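Local coordinates for protein succinate-semialdehyde dehydrogenase (NAD(P)(+)) (Marinobacter aquaeolei, PDB 3RH9) that probably oxidises succinate semialdehyde to succinate with a nicotinamide dinucleotide cofactor, as a member of the aldehyde dehydrogenase family, at residues G108-C120 against F159-A173. Sequence-based numbering, arbitrary orientation.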
ATOM      1  N   GLY A 108      -6.097  23.126  21.101  1.00 18.81           N
ATOM      2  CA  GLY A 108      -6.622  23.046  19.757  1.00 16.90           C
ATOM      3  C   GLY A 108      -6.286  21.731  19.085  1.00 18.58           C
ATOM      4  O   GLY A 108      -7.061  21.265  18.244  1.00 19.45           O
ATOM      5  N   GLU A 109      -5.141  21.139  19.442  1.00 18.11           N
ATOM      6  CA  GLU A 109      -4.713  19.876  18.843  1.00 17.88           C
ATOM      7  C   GLU A 109      -5.616  18.756  19.323  1.00 18.60           C
ATOM      8  O   GLU A 109      -5.910  17.806  18.590  1.00 18.27           O
ATOM      9  CB  GLU A 109      -3.248  19.532  19.152  1.00 18.74           C
ATOM     10  CG  GLU A 109      -2.807  18.176  18.520  1.00 20.39           C
ATOM     11  CD  GLU A 109      -1.363  17.758  18.843  1.00 22.38           C
ATOM     12  OE1 GLU A 109      -0.534  18.638  19.159  1.00 22.94           O
ATOM     13  OE2 GLU A 109      -1.046  16.544  18.770  1.00 21.44           O
ATOM     14  N   VAL A 110      -6.059  18.875  20.568  1.00 19.72           N
ATOM     15  CA  VAL A 110      -7.017  17.937  21.127  1.00 17.67           C
ATOM     16  C   VAL A 110      -8.328  18.054  20.367  1.00 16.89           C
ATOM     17  O   VAL A 110      -8.970  17.051  20.095  1.00 17.03           O
ATOM     18  CB  VAL A 110      -7.231  18.197  22.608  1.00 17.12           C
ATOM     19  CG1 VAL A 110      -8.341  17.332  23.118  1.00 19.92           C
ATOM     20  CG2 VAL A 110      -5.951  17.926  23.363  1.00 16.87           C
ATOM     21  N   ASP A 111      -8.705  19.274  19.997  1.00 15.83           N
ATOM     22  CA  ASP A 111      -9.927  19.482  19.230  1.00 17.02           C
ATOM     23  C   ASP A 111      -9.801  18.792  17.886  1.00 18.85           C
ATOM     24  O   ASP A 111     -10.680  18.037  17.449  1.00 17.11           O
ATOM     25  CB  ASP A 111     -10.172  20.967  18.996  1.00 17.24           C
ATOM     26  CG  ASP A 111     -10.660  21.686  20.243  1.00 18.93           C
ATOM     27  OD1 ASP A 111     -10.941  21.001  21.255  1.00 19.73           O
ATOM     28  OD2 ASP A 111     -10.770  22.935  20.199  1.00 17.70           O
ATOM     29  N   TYR A 112      -8.682  19.075  17.237  1.00 18.42           N
ATOM     30  CA  TYR A 112      -8.347  18.496  15.955  1.00 17.87           C
ATOM     31  C   TYR A 112      -8.397  16.953  15.975  1.00 18.16           C
ATOM     32  O   TYR A 112      -8.956  16.325  15.066  1.00 17.46           O
ATOM     33  CB  TYR A 112      -6.962  18.989  15.593  1.00 16.88           C
ATOM     34  CG  TYR A 112      -6.420  18.451  14.313  1.00 16.78           C
ATOM     35  CD1 TYR A 112      -6.826  18.974  13.091  1.00 17.52           C
ATOM     36  CD2 TYR A 112      -5.476  17.445  14.320  1.00 16.36           C
ATOM     37  CE1 TYR A 112      -6.313  18.498  11.906  1.00 16.91           C
ATOM     38  CE2 TYR A 112      -4.952  16.961  13.143  1.00 18.42           C
ATOM     39  CZ  TYR A 112      -5.374  17.490  11.941  1.00 17.75           C
ATOM     40  OH  TYR A 112      -4.854  16.993  10.773  1.00 20.35           O
ATOM     41  N   ALA A 113      -7.807  16.358  17.012  1.00 16.88           N
ATOM     42  CA  ALA A 113      -7.822  14.909  17.207  1.00 17.09           C
ATOM     43  C   ALA A 113      -9.244  14.367  17.316  1.00 18.09           C
ATOM     44  O   ALA A 113      -9.548  13.271  16.834  1.00 16.28           O
ATOM     45  CB  ALA A 113      -7.031  14.532  18.459  1.00 16.64           C
ATOM     46  N   ALA A 114     -10.112  15.139  17.961  1.00 19.18           N
ATOM     47  CA  ALA A 114     -11.474  14.698  18.217  1.00 17.14           C
ATOM     48  C   ALA A 114     -12.253  14.527  16.925  1.00 16.50           C
ATOM     49  O   ALA A 114     -13.153  13.707  16.852  1.00 16.40           O
ATOM     50  CB  ALA A 114     -12.175  15.678  19.133  1.00 18.09           C
ATOM     51  N   GLY A 115     -11.894  15.307  15.909  1.00 17.53           N
ATOM     52  CA  GLY A 115     -12.650  15.359  14.669  1.00 16.65           C
ATOM     53  C   GLY A 115     -12.399  14.163  13.770  1.00 16.87           C
ATOM     54  O   GLY A 115     -13.142  13.915  12.811  1.00 16.02           O
ATOM     55  N   PHE A 116     -11.338  13.425  14.069  1.00 16.06           N
ATOM     56  CA  PHE A 116     -11.054  12.209  13.329  1.00 16.97           C
ATOM     57  C   PHE A 116     -11.999  11.128  13.797  1.00 15.67           C
ATOM     58  O   PHE A 116     -12.578  10.378  13.005  1.00 15.48           O
ATOM     59  CB  PHE A 116      -9.595  11.790  13.516  1.00 16.04           C
ATOM     60  CG  PHE A 116      -8.652  12.582  12.675  1.00 16.99           C
ATOM     61  CD1 PHE A 116      -8.536  12.323  11.316  1.00 16.28           C
ATOM     62  CD2 PHE A 116      -7.909  13.620  13.225  1.00 17.67           C
ATOM     63  CE1 PHE A 116      -7.683  13.059  10.524  1.00 16.31           C
ATOM     64  CE2 PHE A 116      -7.045  14.367  12.429  1.00 18.20           C
ATOM     65  CZ  PHE A 116      -6.940  14.085  11.072  1.00 17.18           C
ATOM     66  N   PHE A 117     -12.167  11.076  15.104  1.00 15.57           N
ATOM     67  CA  PHE A 117     -13.085  10.139  15.708  1.00 15.35           C
ATOM     68  C   PHE A 117     -14.509  10.465  15.303  1.00 15.41           C
ATOM     69  O   PHE A 117     -15.307   9.576  15.023  1.00 15.63           O
ATOM     70  CB  PHE A 117     -12.891  10.138  17.217  1.00 14.82           C
ATOM     71  CG  PHE A 117     -11.688   9.366  17.645  1.00 14.75           C
ATOM     72  CD1 PHE A 117     -10.523  10.010  17.973  1.00 15.67           C
ATOM     73  CD2 PHE A 117     -11.714   7.981  17.675  1.00 14.83           C
ATOM     74  CE1 PHE A 117      -9.412   9.286  18.358  1.00 17.16           C
ATOM     75  CE2 PHE A 117     -10.612   7.258  18.047  1.00 14.61           C
ATOM     76  CZ  PHE A 117      -9.462   7.903  18.394  1.00 15.91           C
ATOM     77  N   ASP A 118     -14.822  11.749  15.252  1.00 16.22           N
ATOM     78  CA  ASP A 118     -16.144  12.149  14.833  1.00 17.02           C
ATOM     79  C   ASP A 118     -16.352  11.709  13.402  1.00 15.93           C
ATOM     80  O   ASP A 118     -17.386  11.155  13.052  1.00 16.44           O
ATOM     81  CB  ASP A 118     -16.337  13.665  14.941  1.00 17.11           C
ATOM     82  CG  ASP A 118     -17.783  14.079  14.705  1.00 19.41           C
ATOM     83  OD1 ASP A 118     -18.701  13.492  15.331  1.00 20.09           O
ATOM     84  OD2 ASP A 118     -18.011  14.981  13.882  1.00 20.39           O
ATOM     85  N   TYR A 119     -15.355  11.949  12.568  1.00 16.21           N
ATOM     86  CA  TYR A 119     -15.542  11.717  11.160  1.00 15.46           C
ATOM     87  C   TYR A 119     -15.681  10.224  10.897  1.00 15.82           C
ATOM     88  O   TYR A 119     -16.461   9.803  10.045  1.00 16.27           O
ATOM     89  CB  TYR A 119     -14.414  12.326  10.347  1.00 15.16           C
ATOM     90  CG  TYR A 119     -14.525  11.941   8.909  1.00 15.87           C
ATOM     91  CD1 TYR A 119     -13.926  10.780   8.441  1.00 14.37           C
ATOM     92  CD2 TYR A 119     -15.265  12.717   8.017  1.00 15.99           C
ATOM     93  CE1 TYR A 119     -14.047  10.409   7.122  1.00 15.83           C
ATOM     94  CE2 TYR A 119     -15.388  12.350   6.682  1.00 15.67           C
ATOM     95  CZ  TYR A 119     -14.778  11.193   6.249  1.00 15.79           C
ATOM     96  OH  TYR A 119     -14.881  10.815   4.938  1.00 17.85           O
ATOM     97  N   CYS A 120     -14.943   9.423  11.652  1.00 16.19           N
ATOM     98  CA  CYS A 120     -15.019   7.974  11.503  1.00 15.74           C
ATOM     99  C   CYS A 120     -16.316   7.374  12.018  1.00 14.83           C
ATOM    100  O   CYS A 120     -16.783   6.360  11.505  1.00 14.55           O
ATOM    101  CB  CYS A 120     -13.826   7.307  12.176  1.00 16.00           C
ATOM    102  SG  CYS A 120     -12.390   7.297  11.118  1.00 14.51           S
ATOM    103  N   PHE A 159       3.056  15.513  16.898  1.00 19.88           N
ATOM    104  CA  PHE A 159       1.670  15.665  17.331  1.00 20.85           C
ATOM    105  C   PHE A 159       1.312  14.566  18.303  1.00 20.72           C
ATOM    106  O   PHE A 159       0.768  13.533  17.912  1.00 20.70           O
ATOM    107  CB  PHE A 159       0.716  15.662  16.143  1.00 21.76           C
ATOM    108  CG  PHE A 159       0.756  16.920  15.346  1.00 21.49           C
ATOM    109  CD1 PHE A 159       1.463  16.979  14.161  1.00 21.74           C
ATOM    110  CD2 PHE A 159       0.094  18.055  15.791  1.00 23.72           C
ATOM    111  CE1 PHE A 159       1.511  18.151  13.420  1.00 23.63           C
ATOM    112  CE2 PHE A 159       0.136  19.236  15.055  1.00 26.00           C
ATOM    113  CZ  PHE A 159       0.849  19.279  13.861  1.00 23.91           C
ATOM    114  N   PRO A 160       1.636  14.782  19.581  1.00 20.48           N
ATOM    115  CA  PRO A 160       1.455  13.745  20.603  1.00 19.96           C
ATOM    116  C   PRO A 160       0.006  13.240  20.700  1.00 19.04           C
ATOM    117  O   PRO A 160      -0.193  12.094  21.092  1.00 20.88           O
ATOM    118  CB  PRO A 160       1.900  14.444  21.892  1.00 20.07           C
ATOM    119  CG  PRO A 160       2.817  15.546  21.424  1.00 19.03           C
ATOM    120  CD  PRO A 160       2.219  16.014  20.134  1.00 18.74           C
ATOM    121  N   ILE A 161      -0.980  14.059  20.341  1.00 18.99           N
ATOM    122  CA  ILE A 161      -2.358  13.574  20.289  1.00 18.46           C
ATOM    123  C   ILE A 161      -2.967  13.538  18.886  1.00 17.12           C
ATOM    124  O   ILE A 161      -3.814  12.721  18.608  1.00 17.17           O
ATOM    125  CB  ILE A 161      -3.301  14.333  21.244  1.00 17.38           C
ATOM    126  CG1 ILE A 161      -4.423  13.408  21.711  1.00 18.45           C
ATOM    127  CG2 ILE A 161      -3.893  15.549  20.579  1.00 17.48           C
ATOM    128  CD1 ILE A 161      -3.958  12.200  22.515  1.00 16.73           C
ATOM    129  N   GLY A 162      -2.545  14.425  18.002  1.00 18.01           N
ATOM    130  CA  GLY A 162      -3.106  14.459  16.660  1.00 19.20           C
ATOM    131  C   GLY A 162      -2.790  13.227  15.821  1.00 19.45           C
ATOM    132  O   GLY A 162      -3.686  12.631  15.216  1.00 16.97           O
HETATM  133  N   MSE A 163      -1.513  12.848  15.781  1.00 18.68           N
HETATM  134  CA  MSE A 163      -1.097  11.678  15.025  1.00 19.59           C
HETATM  135  C   MSE A 163      -1.919  10.456  15.401  1.00 18.63           C
HETATM  136  O   MSE A 163      -2.641   9.906  14.570  1.00 18.18           O
HETATM  137  CB  MSE A 163       0.390  11.374  15.236  1.00 21.13           C
HETATM  138  CG  MSE A 163       1.321  12.381  14.602  1.00 24.42           C
HETATM  139 SE   MSE A 163       0.679  12.919  12.830  1.00 64.24          SE
HETATM  140  CE  MSE A 163       2.178  14.113  12.377  1.00 27.96           C
ATOM    141  N   ILE A 164      -1.807  10.030  16.654  1.00 17.35           N
ATOM    142  CA  ILE A 164      -2.469   8.814  17.079  1.00 16.35           C
ATOM    143  C   ILE A 164      -3.960   8.833  16.731  1.00 15.70           C
ATOM    144  O   ILE A 164      -4.537   7.794  16.429  1.00 14.50           O
ATOM    145  CB  ILE A 164      -2.286   8.570  18.575  1.00 16.92           C
ATOM    146  CG1 ILE A 164      -2.675   7.129  18.916  1.00 16.83           C
ATOM    147  CG2 ILE A 164      -3.111   9.569  19.362  1.00 16.68           C
ATOM    148  CD1 ILE A 164      -2.088   6.086  17.972  1.00 15.89           C
ATOM    149  N   ALA A 165      -4.568  10.016  16.756  1.00 16.07           N
ATOM    150  CA  ALA A 165      -6.004  10.153  16.509  1.00 16.03           C
ATOM    151  C   ALA A 165      -6.372   9.738  15.090  1.00 16.91           C
ATOM    152  O   ALA A 165      -7.421   9.130  14.868  1.00 15.60           O
ATOM    153  CB  ALA A 165      -6.462  11.571  16.779  1.00 15.10           C
ATOM    154  N   LYS A 166      -5.503  10.076  14.137  1.00 17.14           N
ATOM    155  CA  LYS A 166      -5.700   9.702  12.741  1.00 17.18           C
ATOM    156  C   LYS A 166      -5.671   8.187  12.598  1.00 16.79           C
ATOM    157  O   LYS A 166      -6.447   7.606  11.846  1.00 18.46           O
ATOM    158  CB  LYS A 166      -4.616  10.305  11.836  1.00 18.49           C
ATOM    159  CG  LYS A 166      -4.526  11.835  11.824  1.00 19.56           C
ATOM    160  CD  LYS A 166      -3.265  12.289  11.084  1.00 19.75           C
ATOM    161  CE  LYS A 166      -3.265  13.789  10.809  1.00 23.61           C
ATOM    162  NZ  LYS A 166      -2.106  14.231   9.942  1.00 26.03           N
ATOM    163  N   LYS A 167      -4.770   7.541  13.316  1.00 14.90           N
ATOM    164  CA  LYS A 167      -4.578   6.119  13.113  1.00 15.54           C
ATOM    165  C   LYS A 167      -5.629   5.295  13.839  1.00 14.82           C
ATOM    166  O   LYS A 167      -6.094   4.287  13.326  1.00 14.33           O
ATOM    167  CB  LYS A 167      -3.172   5.687  13.543  1.00 14.73           C
ATOM    168  CG  LYS A 167      -2.048   6.389  12.825  1.00 14.89           C
ATOM    169  CD  LYS A 167      -0.700   5.756  13.161  1.00 13.97           C
ATOM    170  CE  LYS A 167       0.435   6.529  12.517  1.00 12.93           C
ATOM    171  NZ  LYS A 167       0.318   6.540  11.034  1.00 13.43           N
ATOM    172  N   LEU A 168      -5.995   5.724  15.039  1.00 15.42           N
ATOM    173  CA  LEU A 168      -6.815   4.897  15.912  1.00 15.53           C
ATOM    174  C   LEU A 168      -8.288   4.985  15.551  1.00 15.06           C
ATOM    175  O   LEU A 168      -9.007   4.001  15.629  1.00 15.64           O
ATOM    176  CB  LEU A 168      -6.581   5.261  17.369  1.00 15.67           C
ATOM    177  CG  LEU A 168      -7.258   4.326  18.367  1.00 17.80           C
ATOM    178  CD1 LEU A 168      -7.142   2.883  17.895  1.00 15.62           C
ATOM    179  CD2 LEU A 168      -6.700   4.511  19.788  1.00 16.32           C
ATOM    180  N   SER A 169      -8.731   6.162  15.136  1.00 15.91           N
ATOM    181  CA  SER A 169     -10.081   6.323  14.617  1.00 15.47           C
ATOM    182  C   SER A 169     -10.365   5.392  13.436  1.00 15.72           C
ATOM    183  O   SER A 169     -11.454   4.827  13.334  1.00 16.39           O
ATOM    184  CB  SER A 169     -10.317   7.765  14.207  1.00 14.50           C
ATOM    185  OG  SER A 169      -9.266   8.219  13.377  1.00 16.31           O
ATOM    186  N   ALA A 170      -9.397   5.229  12.537  1.00 16.58           N
ATOM    187  CA  ALA A 170      -9.576   4.328  11.390  1.00 15.86           C
ATOM    188  C   ALA A 170      -9.463   2.859  11.801  1.00 14.57           C
ATOM    189  O   ALA A 170     -10.227   2.025  11.348  1.00 15.10           O
ATOM    190  CB  ALA A 170      -8.601   4.660  10.266  1.00 14.44           C
ATOM    191  N   ALA A 171      -8.525   2.557  12.682  1.00 14.44           N
ATOM    192  CA  ALA A 171      -8.341   1.193  13.147  1.00 14.62           C
ATOM    193  C   ALA A 171      -9.530   0.638  13.966  1.00 15.37           C
ATOM    194  O   ALA A 171      -9.866  -0.549  13.854  1.00 15.90           O
ATOM    195  CB  ALA A 171      -7.033   1.086  13.926  1.00 15.48           C
ATOM    196  N   LEU A 172     -10.165   1.477  14.788  1.00 15.27           N
ATOM    197  CA  LEU A 172     -11.366   1.042  15.503  1.00 14.94           C
ATOM    198  C   LEU A 172     -12.522   0.864  14.527  1.00 14.81           C
ATOM    199  O   LEU A 172     -13.196  -0.155  14.537  1.00 16.24           O
ATOM    200  CB  LEU A 172     -11.760   2.001  16.637  1.00 14.73           C
ATOM    201  CG  LEU A 172     -10.789   2.141  17.817  1.00 14.85           C
ATOM    202  CD1 LEU A 172     -11.058   3.409  18.581  1.00 15.06           C
ATOM    203  CD2 LEU A 172     -10.808   0.946  18.746  1.00 13.27           C
ATOM    204  N   ALA A 173     -12.750   1.846  13.670  1.00 14.17           N
ATOM    205  CA  ALA A 173     -13.812   1.711  12.683  1.00 14.76           C
ATOM    206  C   ALA A 173     -13.701   0.372  11.958  1.00 15.18           C
ATOM    207  O   ALA A 173     -14.713  -0.190  11.532  1.00 15.18           O
ATOM    208  CB  ALA A 173     -13.787   2.879  11.681  1.00 15.33           C
TER
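Glu109 meets the backbone at the start of helix 162-173 in a nearly parallel helix pair (axes 8.3 Å apart, 11° between directions) of the aldehyde dehydrogenase fold, where helix 108-120 lies on the helix that follows strand 151-154 of the cofactor-binding, Rossmann-type domain. It illustrates how a buried carboxylate from one helix can accept two backbone N-H groups at the start of another. With CG anti to the backbone N (chi1 179°) and the chain extended beyond it, Glu109 sends OE2 to two amides: Gly162 N, 2.7 Å from OE2, uses the anti lone pair of OE2, whereas Ile161 N reaches OE2 at 2.9 Å from above the carboxylate plane. The negative charge probably complements the positive end of the helix dipole, while OE1 is salt-bridged to Lys101. The carboxylate also abuts the edge of the Phe159 ring, its plane turned 76° from that of the ring.

Apolar packing brings the helices close through small residues, Ala113 CB lying 3.5 Å from Ala165 CB. Farther along, Phe117 is a knob among Ala165, Leu168, Ser169 and Leu172, with Leu172 CD1 at the ring edge; the ring also touches Leu77 and Ile80 of helix 70-86.

Two CH-pi contacts place Ser169 CB over a face of Phe117 and Lys166 CG over a face of Phe116, 3.6 Å from the Phe116 centroid. The extended lysine then runs on past Tyr112, whose OH bonds to Pro448 O, and its side chain comes within about 4 Å of that of Glu256, the predicted active-site residue. Ser169 OG, beside Phe116 CB, turns back onto its own helix and donates to Ala165 O in the carbonyl plane.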